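Local coordinates for L-lysine 6-monooxygenase involved in desferrioxamine biosynthesis (Erwinia amylovora CFBP1430, PDB 5O8R), which hydroxylates cadaverine in the desferrioxamine siderophore pathway of the fire blight pathogen, as an FAD- and NADP-binding flavoprotein monooxygenase, at the interface of chains A and B and the interface of chains A and C. Residues are numbered along the deposited sequence; one frame, centred on the assembly and turned at random. Chains: chain A/B/C, L-lysine 6-monooxygenase involved in desferrioxamine biosynthesis.

Contact 1: the interface of chains A and B. Residues chain A 78, 82, 87-88, 91; chain B 62, 67-68, 71.
A:Leu87 and B:Leu68 cross obliquely in one patch of the two-fold symmetric interface between copies of this flavin-dependent N-hydroxylase of the lysine/ornithine monooxygenase family; the deposited assembly may not be the biological oligomer. The branching carbon A:Leu87 CG lies 3.8 Å from the B:Leu68 CD2 methyl. The A:Leu87 CD2 methyl points to B:Thr67 O (3.7 Å) and also touches B:Pro71 CG, its side chain sliding past the proline in the opposite direction. The other methyl of B:Leu68, CD1, sits 4.2 Å above the A:Tyr91 ring plane near the rim, while B:Leu68 CB faces A:Tyr88 OH at 3.7 Å.

Both methyls of A:Leu78 lie against B:Met62 CG, and CD1 also meets the B:Thr67 methyl CG2 at 4.0 Å. The B:Met62 chain, bent at chi2 and chi3, brings its CE methyl to A:Tyr91 CA (4.0 Å).

At the polar end, the side-chain nitrogen A:Lys82 NZ donates to B:Leu68 O at 3.2 Å. The C=O...NZ angle is 140°, with the nitrogen tilted 29° from the carbonyl plane. A bend at chi2 (70°) turns the lysine toward this carbonyl after its CG has passed B:Pro71 CD at 3.9 Å. A:Leu78 and A:Lys82 lie on helix 77-83; A:Leu87, A:Tyr88 and A:Tyr91 on helix 87-93.

Contact 2: the interface of chains A and C. Residues chain A 251, 254, 263, 427-428; chain C 301, 322, 324-325.
C:Glu324 meets A:Tyr251 and A:Leu263 in one part of the two-fold symmetric A-C interface of this lysine/ornithine N-hydroxylase family member, an interface of the deposited assembly that may not be biological. Starting at CB, the glutamate lies 3.9 Å from A:Tyr251 OH. With CG anti to the backbone N (chi1 -155°) and the chain extended beyond it, CG carries the carboxylate toward chain A from the loop after strand 316-322. CD then comes to 4.1 Å from A:Leu263 CD1, and the two carboxylate oxygens divide. OE1 accepts from the tyrosine hydroxyl, A:Tyr251 OH, at 2.5 Å, through the lone pair directed away from OE2. This oxygen lies at the ring edge in plane, and the ring and carboxylate planes are 23° apart. OE2 rests against both leucine methyls, A:Leu263 CD1 and CD2, at 3.5 Å from CD2.

The same hydroxyl is an acceptor as well: C:Gln322 NE2 donates to A:Tyr251 OH at 3.0 Å, nearly straight (172° at H) and with the hydroxyl close to the amide plane. A weak, bent bond also runs from C:Gln322 NE2 to A:Phe427 O. The amide oxygen, C:Gln322 OE1, accepts from C:Glu324 N at 3.1 Å and from C:Gln325 N, above the carbonyl plane; these N-H donors favour the modelled amide orientation.

Further out, A:Phe427 CB lies on one face of the A:Tyr251 ring, 3.8 Å above its plane and offset toward the rim. A:Pro428 CB packs against the C:Gln325 amide.

Contact 3: the interface of chains A and B. Residues chain A 88, 91; chain B 68, 397-398, 400-401, 419, 422.
A water links A:Tyr88 to B:Glu419: water 1 lies 2.5 Å from A:Tyr88 OH and 2.7 Å from B:Glu419 OE2, so the phenol and the carboxylate are joined indirectly. A further approach of this water to B:Leu68 O is weak. In this FAD-dependent monooxygenase the patch is part of a two-fold symmetric chain contact, into which the A:Tyr88 side chain projects from helix 87-93.

Van der Waals contacts line the side chain, starting at A:Tyr88 CB, 3.8 Å from B:Ile422 CG1. At the CE1 edge, the ring carbons CD1 and CE1 meet the B:Glu419 side chain, with A:Tyr88 CE1 3.6 Å from the carboxyl carbon B:Glu419 CD. The two side chains cross at about a right angle, and the ring and carboxylate planes are 54° apart. A bend of the glutamate at chi2 (-76°) brings its carboxylate within reach of both the ring and the water. The hydroxyl end of the ring also lies against B:Tyr401, from helix 399-410, with A:Tyr88 OH 3.5 Å from B:Tyr401 CB.

Sulfur packs at the opposite, CE2 edge, on the same side of the ring plane as the glutamate carboxyl carbon: B:Met398 SD lies 3.7 Å from A:Tyr88 CE2. One turn along the helix, A:Tyr91 reaches B:Gly397 through its phenol oxygen, A:Tyr91 OH lying 3.6 Å from B:Gly397 CA.

Contact 1: the interface of chains A and B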
# COMPACT_ATOMS: atom_id res chain seq x y z
N LEU A 78 21.82 5.40 -9.99
CA LEU A 78 21.55 6.67 -9.39
C LEU A 78 22.38 7.72 -10.09
O LEU A 78 21.97 8.87 -10.28
CB LEU A 78 21.75 6.61 -7.87
CG LEU A 78 20.58 6.08 -7.05
CD1 LEU A 78 20.97 6.04 -5.60
CD2 LEU A 78 19.37 7.00 -7.20
N LYS A 82 21.52 11.04 -12.40
CA LYS A 82 22.10 12.36 -12.08
C LYS A 82 22.68 13.03 -13.32
O LYS A 82 22.41 14.23 -13.61
CB LYS A 82 23.21 12.18 -11.03
CG LYS A 82 24.02 13.42 -10.68
CD LYS A 82 23.19 14.40 -9.90
CE LYS A 82 23.73 15.80 -10.05
NZ LYS A 82 22.78 16.75 -9.42
N LEU A 87 17.56 13.18 -11.45
CA LEU A 87 17.50 12.41 -10.23
C LEU A 87 16.45 12.98 -9.30
O LEU A 87 15.87 12.21 -8.52
CB LEU A 87 18.84 12.40 -9.61
CG LEU A 87 19.13 11.77 -8.29
CD1 LEU A 87 18.79 10.32 -8.31
CD2 LEU A 87 20.61 11.90 -8.09
N TYR A 88 16.12 14.28 -9.39
CA TYR A 88 15.10 14.81 -8.45
C TYR A 88 13.76 14.24 -8.85
O TYR A 88 12.94 13.92 -8.02
CB TYR A 88 15.06 16.36 -8.30
CG TYR A 88 16.23 16.93 -7.47
CD1 TYR A 88 17.51 17.05 -8.04
CD2 TYR A 88 16.09 17.32 -6.13
CE1 TYR A 88 18.60 17.55 -7.35
CE2 TYR A 88 17.20 17.83 -5.43
CZ TYR A 88 18.46 17.93 -6.06
OH TYR A 88 19.62 18.38 -5.44
N TYR A 91 13.67 10.90 -7.52
CA TYR A 91 13.46 10.97 -6.08
C TYR A 91 11.99 11.20 -5.80
O TYR A 91 11.45 10.71 -4.81
CB TYR A 91 14.35 12.04 -5.47
CG TYR A 91 14.10 12.66 -4.08
CD1 TYR A 91 13.30 13.77 -3.95
CD2 TYR A 91 14.80 12.23 -2.95
CE1 TYR A 91 13.11 14.38 -2.71
CE2 TYR A 91 14.63 12.82 -1.70
CZ TYR A 91 13.78 13.90 -1.59
OH TYR A 91 13.56 14.57 -0.42
N MET B 62 17.97 8.49 -0.58
CA MET B 62 18.72 9.31 -1.54
C MET B 62 18.88 10.75 -1.07
O MET B 62 19.63 11.51 -1.65
CB MET B 62 17.98 9.33 -2.91
CG MET B 62 17.88 7.97 -3.61
SD MET B 62 16.40 7.08 -3.14
CE MET B 62 15.19 7.91 -4.15
N THR B 67 24.05 12.21 -2.23
CA THR B 67 23.67 11.44 -3.39
C THR B 67 22.97 12.36 -4.37
O THR B 67 23.25 12.29 -5.54
CB THR B 67 22.82 10.20 -3.05
OG1 THR B 67 23.56 9.27 -2.28
CG2 THR B 67 22.52 9.48 -4.27
N LEU B 68 22.17 13.30 -3.89
CA LEU B 68 21.53 14.22 -4.80
C LEU B 68 22.46 15.17 -5.53
O LEU B 68 22.05 15.91 -6.43
CB LEU B 68 20.44 14.98 -4.10
CG LEU B 68 19.27 14.05 -3.71
CD1 LEU B 68 18.23 14.80 -2.91
CD2 LEU B 68 18.59 13.45 -4.91
N PRO B 71 26.09 10.86 -6.50
CA PRO B 71 25.85 9.46 -6.17
C PRO B 71 27.05 8.56 -6.06
O PRO B 71 26.93 7.44 -5.55
CB PRO B 71 25.03 8.98 -7.36
CG PRO B 71 24.22 10.16 -7.71
CD PRO B 71 25.20 11.31 -7.58

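Contact 2: the interface of chains A and C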
# COMPACT_ATOMS: atom_id res chain seq x y z
N TYR A 251 25.15 -22.51 1.29
CA TYR A 251 24.38 -23.63 1.83
C TYR A 251 24.04 -24.66 0.73
O TYR A 251 24.17 -25.88 0.91
CB TYR A 251 23.08 -23.12 2.46
CG TYR A 251 22.07 -24.22 2.75
CD1 TYR A 251 22.27 -25.13 3.78
CD2 TYR A 251 20.90 -24.36 1.97
CE1 TYR A 251 21.33 -26.14 4.04
CE2 TYR A 251 19.96 -25.36 2.22
CZ TYR A 251 20.17 -26.24 3.26
OH TYR A 251 19.23 -27.21 3.50
N SER A 254 26.37 -27.75 -0.57
CA SER A 254 26.56 -28.90 0.31
C SER A 254 25.90 -29.93 -0.59
O SER A 254 24.69 -29.87 -0.77
CB SER A 254 25.82 -28.71 1.64
OG SER A 254 24.41 -28.60 1.44
N LEU A 263 14.48 -30.09 -6.26
CA LEU A 263 14.29 -28.76 -5.65
C LEU A 263 13.95 -27.69 -6.68
O LEU A 263 13.12 -26.83 -6.40
CB LEU A 263 15.55 -28.29 -4.91
CG LEU A 263 15.97 -28.92 -3.58
CD1 LEU A 263 17.04 -28.02 -2.95
CD2 LEU A 263 14.79 -29.16 -2.62
N PHE A 427 20.72 -21.42 7.70
CA PHE A 427 20.16 -22.40 6.75
C PHE A 427 20.51 -23.88 6.94
O PHE A 427 19.63 -24.73 6.74
CB PHE A 427 20.48 -21.98 5.33
CG PHE A 427 19.89 -20.67 4.97
CD1 PHE A 427 18.50 -20.53 4.92
CD2 PHE A 427 20.71 -19.58 4.74
CE1 PHE A 427 17.94 -19.31 4.62
CE2 PHE A 427 20.16 -18.36 4.43
CZ PHE A 427 18.76 -18.23 4.37
N PRO A 428 21.79 -24.20 7.25
CA PRO A 428 22.10 -25.61 7.48
C PRO A 428 21.74 -25.99 8.90
O PRO A 428 21.50 -25.13 9.75
CB PRO A 428 23.61 -25.64 7.34
CG PRO A 428 24.04 -24.32 7.91
CD PRO A 428 22.98 -23.34 7.46
N THR C 301 14.88 -23.84 9.62
CA THR C 301 13.92 -24.21 8.57
C THR C 301 14.19 -25.66 8.25
O THR C 301 15.23 -26.18 8.61
CB THR C 301 14.10 -23.34 7.29
OG1 THR C 301 12.94 -23.44 6.44
CG2 THR C 301 15.25 -23.86 6.54
N GLN C 322 17.26 -32.02 10.03
CA GLN C 322 17.23 -31.14 8.87
C GLN C 322 16.95 -32.00 7.61
O GLN C 322 17.86 -32.47 6.96
CB GLN C 322 18.55 -30.33 8.81
CG GLN C 322 18.42 -28.86 8.42
CD GLN C 322 18.37 -28.67 6.91
OE1 GLN C 322 17.84 -29.51 6.17
NE2 GLN C 322 18.95 -27.56 6.44
N GLU C 324 16.30 -31.61 4.53
CA GLU C 324 16.72 -31.29 3.18
C GLU C 324 18.18 -31.67 3.00
O GLU C 324 18.50 -32.32 2.02
CB GLU C 324 16.48 -29.83 2.87
CG GLU C 324 16.30 -29.50 1.39
CD GLU C 324 16.54 -28.02 1.09
OE1 GLU C 324 17.50 -27.39 1.64
OE2 GLU C 324 15.73 -27.50 0.30
N GLN C 325 19.05 -31.28 3.94
CA GLN C 325 20.45 -31.76 3.94
C GLN C 325 20.70 -33.01 4.82
O GLN C 325 21.84 -33.26 5.25
CB GLN C 325 21.44 -30.62 4.31
CG GLN C 325 21.40 -30.11 5.74
CD GLN C 325 22.71 -29.47 6.24
OE1 GLN C 325 23.58 -29.06 5.47
NE2 GLN C 325 22.83 -29.38 7.56

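Contact 3: the interface of chains A and B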
# COMPACT_ATOMS: atom_id res chain seq x y z
N TYR A 88 16.12 14.28 -9.39
CA TYR A 88 15.10 14.81 -8.45
C TYR A 88 13.76 14.24 -8.85
O TYR A 88 12.94 13.92 -8.02
CB TYR A 88 15.06 16.36 -8.30
CG TYR A 88 16.23 16.93 -7.47
CD1 TYR A 88 17.51 17.05 -8.04
CD2 TYR A 88 16.09 17.32 -6.13
CE1 TYR A 88 18.60 17.55 -7.35
CE2 TYR A 88 17.20 17.83 -5.43
CZ TYR A 88 18.46 17.93 -6.06
OH TYR A 88 19.62 18.38 -5.44
N TYR A 91 13.67 10.90 -7.52
CA TYR A 91 13.46 10.97 -6.08
C TYR A 91 11.99 11.20 -5.80
O TYR A 91 11.45 10.71 -4.81
CB TYR A 91 14.35 12.04 -5.47
CG TYR A 91 14.10 12.66 -4.08
CD1 TYR A 91 13.30 13.77 -3.95
CD2 TYR A 91 14.80 12.23 -2.95
CE1 TYR A 91 13.11 14.38 -2.71
CE2 TYR A 91 14.63 12.82 -1.70
CZ TYR A 91 13.78 13.90 -1.59
OH TYR A 91 13.56 14.57 -0.42
N LEU B 68 22.17 13.30 -3.89
CA LEU B 68 21.53 14.22 -4.80
C LEU B 68 22.46 15.17 -5.53
O LEU B 68 22.05 15.91 -6.43
CB LEU B 68 20.44 14.98 -4.10
CG LEU B 68 19.27 14.05 -3.71
CD1 LEU B 68 18.23 14.80 -2.91
CD2 LEU B 68 18.59 13.45 -4.91
N GLY B 397 16.45 16.83 1.91
CA GLY B 397 16.47 16.53 0.50
C GLY B 397 16.76 17.68 -0.40
O GLY B 397 16.82 17.49 -1.61
N MET B 398 16.87 18.86 0.17
CA MET B 398 17.44 19.97 -0.58
C MET B 398 18.80 20.41 -0.07
O MET B 398 19.38 21.38 -0.56
CB MET B 398 16.44 21.13 -0.66
CG MET B 398 15.28 20.82 -1.60
SD MET B 398 15.70 20.45 -3.35
CE MET B 398 15.52 22.13 -3.95
N CYS B 400 21.74 18.86 -0.50
CA CYS B 400 22.74 18.74 -1.54
C CYS B 400 22.67 19.85 -2.54
O CYS B 400 23.69 20.29 -3.07
CB CYS B 400 22.57 17.45 -2.27
SG CYS B 400 23.38 16.12 -1.40
N TYR B 401 21.45 20.28 -2.83
CA TYR B 401 21.25 21.38 -3.76
C TYR B 401 21.89 22.68 -3.21
O TYR B 401 22.71 23.30 -3.88
CB TYR B 401 19.76 21.56 -4.03
CG TYR B 401 19.49 22.82 -4.76
CD1 TYR B 401 19.68 22.86 -6.12
CD2 TYR B 401 19.05 23.99 -4.09
CE1 TYR B 401 19.45 24.04 -6.82
CE2 TYR B 401 18.81 25.17 -4.78
CZ TYR B 401 19.02 25.18 -6.15
OH TYR B 401 18.87 26.29 -6.94
N GLU B 419 20.92 21.43 -11.03
CA GLU B 419 19.78 21.51 -11.97
C GLU B 419 19.07 22.84 -11.84
O GLU B 419 19.02 23.43 -10.76
CB GLU B 419 18.78 20.41 -11.86
CG GLU B 419 18.78 19.75 -10.54
CD GLU B 419 19.96 18.82 -10.39
OE1 GLU B 419 19.99 17.82 -11.16
OE2 GLU B 419 20.82 19.13 -9.49
N ILE B 422 13.64 20.87 -12.63
CA ILE B 422 13.35 19.41 -12.72
C ILE B 422 11.86 19.00 -12.75
O ILE B 422 11.55 17.82 -12.75
CB ILE B 422 14.07 18.64 -11.58
CG1 ILE B 422 13.92 19.37 -10.24
CG2 ILE B 422 15.53 18.35 -11.94
CD1 ILE B 422 12.50 19.34 -9.71
O HOH W 1 21.41 19.22 -6.90

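Contact 1 and contact 3 are neighbouring parts of one A-B interface: the centres of their C-alpha atoms are about 7 Å apart, and both use A:Tyr88, A:Tyr91 and B:Leu68. Helix 87-93 of chain A therefore serves both. Contact 2 faces chain C instead, with its centre about 40 Å from contact 1 and about 46 Å from contact 3, and shares no residue with them. Chain A thus uses two separate surfaces, each forming a two-fold symmetric interface, which together could build the four-copy deposited assembly; the coordinates alone do not show whether that tetramer forms in solution.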